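Local coordinates for protein levoglucosan dehydrogenase (Pseudarthrobacter phenanthrenivorans, PDB 6A3F) that oxidises levoglucosan to 3-dehydrolevoglucosan with NAD(+) as the hydride acceptor, working as a homotetramer of the Gfo/Idh/MocA family, at residues 204-207 / 208-212; 375-379 / 380-384. All blocks are in the same frame, centred on the assembly; numbering follows the deposited sequence.

In the fold
Both contacts lie at the N-terminal starts of helices, and the two helices touch. Contact 1 opens helix 206-221, in the C-terminal substrate-binding part of the chain. Contact 2 opens helix 380-399. Their centres are 18 Å apart and their nearest atoms about 7 Å apart, so they do not meet directly. The tie runs through the helices: L207 and T212 of contact 1 pack on V394, D390 and V386, while D382 of contact 2 pairs with R219. Contact 1 holds D209, which binds levoglucosan. Contact 2 stands back from the site, the side chain of F380 about 7 Å from that of the NADH-binding H106.

Contact 1: 204-207 / 208-212; sequences SGAL and GDIAT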
ATOM      1  N   SER B 204      32.231  -8.037  10.693  1.00 27.45           N
ATOM      2  CA  SER B 204      31.632  -6.806  10.173  1.00 26.08           C
ATOM      3  C   SER B 204      30.272  -6.609  10.845  1.00 22.38           C
ATOM      4  O   SER B 204      29.886  -7.436  11.612  1.00 24.66           O
ATOM      5  CB  SER B 204      31.501  -6.847   8.651  1.00 25.95           C
ATOM      6  OG  SER B 204      30.608  -7.897   8.247  1.00 25.15           O
ATOM      7  N   GLY B 205      29.582  -5.512  10.528  1.00 22.94           N
ATOM      8  CA  GLY B 205      28.331  -5.107  11.179  1.00 24.20           C
ATOM      9  C   GLY B 205      27.138  -5.398  10.281  1.00 20.98           C
ATOM     10  O   GLY B 205      26.869  -6.573  10.039  1.00 22.35           O
ATOM     11  N   ALA B 206      26.524  -4.355   9.728  1.00 21.54           N
ATOM     12  CA  ALA B 206      25.382  -4.540   8.775  1.00 21.20           C
ATOM     13  C   ALA B 206      25.802  -5.405   7.585  1.00 21.98           C
ATOM     14  O   ALA B 206      25.059  -6.323   7.171  1.00 22.75           O
ATOM     15  CB  ALA B 206      24.868  -3.205   8.331  1.00 25.35           C
ATOM     16  N   LEU B 207      27.006  -5.183   7.068  1.00 19.30           N
ATOM     17  CA  LEU B 207      27.489  -5.959   5.942  1.00 21.02           C
ATOM     18  C   LEU B 207      27.307  -7.469   6.175  1.00 24.15           C
ATOM     19  O   LEU B 207      26.611  -8.120   5.411  1.00 22.03           O
ATOM     20  CB  LEU B 207      28.950  -5.590   5.684  1.00 22.46           C
ATOM     21  CG  LEU B 207      29.618  -6.413   4.597  1.00 22.80           C
ATOM     22  CD1 LEU B 207      28.886  -6.284   3.267  1.00 22.39           C
ATOM     23  CD2 LEU B 207      31.080  -6.033   4.453  1.00 24.82           C
ATOM     24  N   GLY B 208      27.989  -8.070   7.182  1.00 23.64           N
ATOM     25  CA  GLY B 208      27.918  -9.501   7.392  1.00 22.88           C
ATOM     26  C   GLY B 208      26.562  -9.988   7.900  1.00 21.38           C
ATOM     27  O   GLY B 208      26.181 -11.149   7.679  1.00 23.86           O
ATOM     28  N   ASP B 209      25.918  -9.175   8.726  1.00 21.05           N
ATOM     29  CA  ASP B 209      24.713  -9.588   9.411  1.00 22.10           C
ATOM     30  C   ASP B 209      23.475  -9.556   8.482  1.00 23.70           C
ATOM     31  O   ASP B 209      22.650 -10.503   8.511  1.00 23.09           O
ATOM     32  CB  ASP B 209      24.452  -8.693  10.623  1.00 22.50           C
ATOM     33  CG  ASP B 209      23.370  -9.220  11.538  1.00 24.22           C
ATOM     34  OD1 ASP B 209      23.176 -10.438  11.579  1.00 23.74           O
ATOM     35  OD2 ASP B 209      22.733  -8.402  12.238  1.00 21.70           O
ATOM     36  N   ILE B 210      23.344  -8.489   7.699  1.00 22.20           N
ATOM     37  CA  ILE B 210      22.080  -8.313   6.935  1.00 20.55           C
ATOM     38  C   ILE B 210      22.356  -8.107   5.450  1.00 22.41           C
ATOM     39  O   ILE B 210      21.597  -8.609   4.618  1.00 21.20           O
ATOM     40  CB  ILE B 210      21.163  -7.242   7.538  1.00 19.30           C
ATOM     41  CG1 ILE B 210      21.867  -5.912   7.785  1.00 18.35           C
ATOM     42  CG2 ILE B 210      20.484  -7.805   8.786  1.00 19.00           C
ATOM     43  CD1 ILE B 210      20.950  -4.771   8.237  1.00 17.52           C
ATOM     44  N   ALA B 211      23.433  -7.451   5.056  1.00 21.42           N
ATOM     45  CA  ALA B 211      23.634  -7.364   3.603  1.00 21.04           C
ATOM     46  C   ALA B 211      23.862  -8.734   2.971  1.00 20.98           C
ATOM     47  O   ALA B 211      23.508  -8.926   1.805  1.00 19.80           O
ATOM     48  CB  ALA B 211      24.761  -6.416   3.296  1.00 20.76           C
ATOM     49  N   THR B 212      24.474  -9.692   3.690  1.00 19.65           N
ATOM     50  CA  THR B 212      24.725 -11.020   3.121  1.00 21.10           C
ATOM     51  C   THR B 212      23.406 -11.683   2.691  1.00 21.15           C
ATOM     52  O   THR B 212      23.404 -12.428   1.712  1.00 19.97           O
ATOM     53  CB  THR B 212      25.512 -11.898   4.096  1.00 21.15           C
ATOM     54  OG1 THR B 212      24.771 -11.881   5.312  1.00 21.22           O
ATOM     55  CG2 THR B 212      26.933 -11.399   4.351  1.00 21.32           C
TER
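A206 O takes two backbone N-H groups. I210 N donates to A206 O at 2.8 Å. A211 N donates to A206 O at 2.9 Å, nearly straight at 170°. The first bond spans four residues and the second five. D209 N gives a bond to G205 O, 3.1 Å away, and T212 N a weak one to L207 O. The five-residue bond from A211 to A206 goes with a wider, pi-type turn at 208-211, near the start of helix 206-221. G205 is the N-cap residue. This helix belongs to the substrate-binding part of the dehydrogenase, and D209 on its first turn binds levoglucosan. The D209 carboxylate is held by two salt bridges, one to each oxygen. K124, which binds both levoglucosan and NADH, meets OD1, and R286 meets OD2.

Two hydroxyls bond to the backbone. S204 OG sits 2.8 Å from G208 N, a weak bond because the N-H is bent to 125°. T212 OG1 donates to G208 O at 2.9 Å and meets it from above the carbonyl plane. A chi1 of 54° turns T212 OG1 back along the helix toward that oxygen.

Apolar contacts run along the helix. A206 CB lies against I210 CG1 at 4.1 Å. L207 CD1 reaches A211 CB. I210 also touches Q183 and A284.

Contact 2: 375-379 / 380-384; sequences SVSPS and FADGY
S377 and D382 are bridged by water 1 at the start of helix 380-399. There S379 and D382 form a capping box, with S379 as the N-cap. S377 OG holds water 1, which donates to D382 OD1 at 2.7 Å. A second water lies between S377 OG and D382 OD2, but its approach to OD2 is doubtfully short. S377 OG also bonds to R154, and D382 OD1 has a salt bridge to R219. The charge of the carboxylate is probably stabilised by this arginine.

P378 follows a cis peptide bond. P378 CB packs against D382 CB at 3.5 Å, and P378 CA faces D382 OD2. The proline is also backbone-bonded to V149 of strand 147-149 and packs on it.

S379 makes the cap itself. S379 N donates to D382 OD2 at 2.7 Å with an angle of 163°. The donor meets the carboxylate on its anti side, 20° out of plane. In return S379 OG accepts from A381 N at 2.9 Å. A chi1 of 78° swings the S379 hydroxyl over its own backbone, where it can accept from A381 N. S379 OG also gives a weak bond to D382 OD2. The two halves of the box satisfy backbone N-H groups at the helix start.

F380 points away from the loop. Its ring packs on I120, C122 and V140 of the nucleotide-binding part and meets the H147 ring. F380 N bonds to H147 ND1 as well. S379 C lies at the edge of the F380 ring. The first helical bond follows: G383 N reaches S379 O at 2.9 Å, in the carbonyl plane.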
ATOM      1  N   SER B 375      23.298 -32.611  -3.148  1.00 33.02           N
ATOM      2  CA  SER B 375      23.709 -31.362  -2.542  1.00 34.52           C
ATOM      3  C   SER B 375      22.552 -30.346  -2.501  1.00 33.67           C
ATOM      4  O   SER B 375      21.524 -30.541  -3.119  1.00 28.15           O
ATOM      5  CB  SER B 375      24.865 -30.823  -3.267  1.00 37.45           C
ATOM      6  OG  SER B 375      24.459 -30.479  -4.558  1.00 42.35           O
ATOM      7  N   VAL B 376      22.767 -29.261  -1.764  1.00 27.84           N
ATOM      8  CA  VAL B 376      21.772 -28.257  -1.569  1.00 26.78           C
ATOM      9  C   VAL B 376      22.371 -26.888  -1.867  1.00 26.76           C
ATOM     10  O   VAL B 376      23.623 -26.658  -1.828  1.00 29.66           O
ATOM     11  CB  VAL B 376      21.178 -28.350  -0.158  1.00 26.82           C
ATOM     12  CG1 VAL B 376      22.104 -27.788   0.904  1.00 26.23           C
ATOM     13  CG2 VAL B 376      19.805 -27.728  -0.100  1.00 31.33           C
ATOM     14  N   SER B 377      21.463 -25.970  -2.219  1.00 25.85           N
ATOM     15  CA  SER B 377      21.813 -24.581  -2.418  1.00 25.14           C
ATOM     16  C   SER B 377      21.003 -23.702  -1.455  1.00 26.26           C
ATOM     17  O   SER B 377      19.795 -23.970  -1.283  1.00 24.46           O
ATOM     18  CB  SER B 377      21.521 -24.201  -3.852  1.00 27.25           C
ATOM     19  OG  SER B 377      22.060 -22.929  -4.121  1.00 31.90           O
ATOM     20  N   PRO B 378      21.606 -22.700  -0.803  1.00 23.64           N
ATOM     21  CA  PRO B 378      23.051 -22.388  -0.810  1.00 23.96           C
ATOM     22  C   PRO B 378      23.919 -23.267   0.105  1.00 23.54           C
ATOM     23  O   PRO B 378      23.572 -23.530   1.281  1.00 22.32           O
ATOM     24  CB  PRO B 378      23.076 -20.931  -0.349  1.00 24.41           C
ATOM     25  CG  PRO B 378      21.917 -20.870   0.661  1.00 22.51           C
ATOM     26  CD  PRO B 378      20.909 -21.902   0.206  1.00 22.20           C
ATOM     27  N   SER B 379      25.062 -23.677  -0.454  1.00 26.69           N
ATOM     28  CA  SER B 379      26.031 -24.524   0.244  1.00 22.93           C
ATOM     29  C   SER B 379      27.139 -23.666   0.863  1.00 25.11           C
ATOM     30  O   SER B 379      27.135 -22.439   0.829  1.00 23.50           O
ATOM     31  CB  SER B 379      26.612 -25.541  -0.706  1.00 23.33           C
ATOM     32  OG  SER B 379      27.603 -24.923  -1.528  1.00 23.32           O
ATOM     33  N   PHE B 380      28.150 -24.326   1.424  1.00 26.64           N
ATOM     34  CA  PHE B 380      29.347 -23.622   1.847  1.00 25.93           C
ATOM     35  C   PHE B 380      30.072 -22.971   0.655  1.00 23.33           C
ATOM     36  O   PHE B 380      30.755 -21.980   0.873  1.00 26.03           O
ATOM     37  CB  PHE B 380      30.308 -24.556   2.595  1.00 25.37           C
ATOM     38  CG  PHE B 380      29.988 -24.828   4.048  1.00 26.35           C
ATOM     39  CD1 PHE B 380      28.700 -24.657   4.552  1.00 24.31           C
ATOM     40  CD2 PHE B 380      30.956 -25.383   4.878  1.00 28.76           C
ATOM     41  CE1 PHE B 380      28.399 -24.986   5.852  1.00 26.30           C
ATOM     42  CE2 PHE B 380      30.657 -25.717   6.186  1.00 28.73           C
ATOM     43  CZ  PHE B 380      29.381 -25.507   6.674  1.00 28.54           C
ATOM     44  N   ALA B 381      29.920 -23.480  -0.570  1.00 25.38           N
ATOM     45  CA  ALA B 381      30.442 -22.793  -1.741  1.00 25.31           C
ATOM     46  C   ALA B 381      29.820 -21.401  -1.831  1.00 25.69           C
ATOM     47  O   ALA B 381      30.514 -20.437  -2.050  1.00 24.84           O
ATOM     48  CB  ALA B 381      30.178 -23.557  -3.013  1.00 25.84           C
ATOM     49  N   ASP B 382      28.477 -21.352  -1.683  1.00 26.67           N
ATOM     50  CA  ASP B 382      27.738 -20.080  -1.734  1.00 24.91           C
ATOM     51  C   ASP B 382      28.151 -19.181  -0.557  1.00 22.72           C
ATOM     52  O   ASP B 382      28.273 -17.953  -0.718  1.00 23.24           O
ATOM     53  CB  ASP B 382      26.223 -20.364  -1.758  1.00 25.53           C
ATOM     54  CG  ASP B 382      25.801 -21.194  -2.966  1.00 25.28           C
ATOM     55  OD1 ASP B 382      25.643 -20.613  -4.092  1.00 29.22           O
ATOM     56  OD2 ASP B 382      25.674 -22.451  -2.809  1.00 25.95           O
ATOM     57  N   GLY B 383      28.314 -19.786   0.628  1.00 22.85           N
ATOM     58  CA  GLY B 383      28.708 -19.052   1.824  1.00 23.34           C
ATOM     59  C   GLY B 383      30.066 -18.400   1.658  1.00 24.63           C
ATOM     60  O   GLY B 383      30.277 -17.243   1.990  1.00 25.79           O
ATOM     61  N   TYR B 384      30.968 -19.147   1.065  1.00 23.41           N
ATOM     62  CA  TYR B 384      32.299 -18.655   0.814  1.00 24.36           C
ATOM     63  C   TYR B 384      32.311 -17.574  -0.285  1.00 23.73           C
ATOM     64  O   TYR B 384      32.992 -16.571  -0.096  1.00 23.06           O
ATOM     65  CB  TYR B 384      33.203 -19.854   0.501  1.00 25.29           C
ATOM     66  CG  TYR B 384      34.616 -19.502   0.101  1.00 27.17           C
ATOM     67  CD1 TYR B 384      35.298 -18.457   0.703  1.00 25.31           C
ATOM     68  CD2 TYR B 384      35.285 -20.249  -0.863  1.00 29.94           C
ATOM     69  CE1 TYR B 384      36.599 -18.128   0.332  1.00 28.87           C
ATOM     70  CE2 TYR B 384      36.571 -19.912  -1.270  1.00 31.05           C
ATOM     71  CZ  TYR B 384      37.241 -18.873  -0.644  1.00 33.42           C
ATOM     72  OH  TYR B 384      38.513 -18.570  -1.042  1.00 33.95           O
TER
HETATM   73  O   HOH W   1      23.194 -20.019  -5.182  1.00 26.68           O
HETATM   74  O   HOH W   2      24.981 -23.748  -4.727  1.00 46.26           O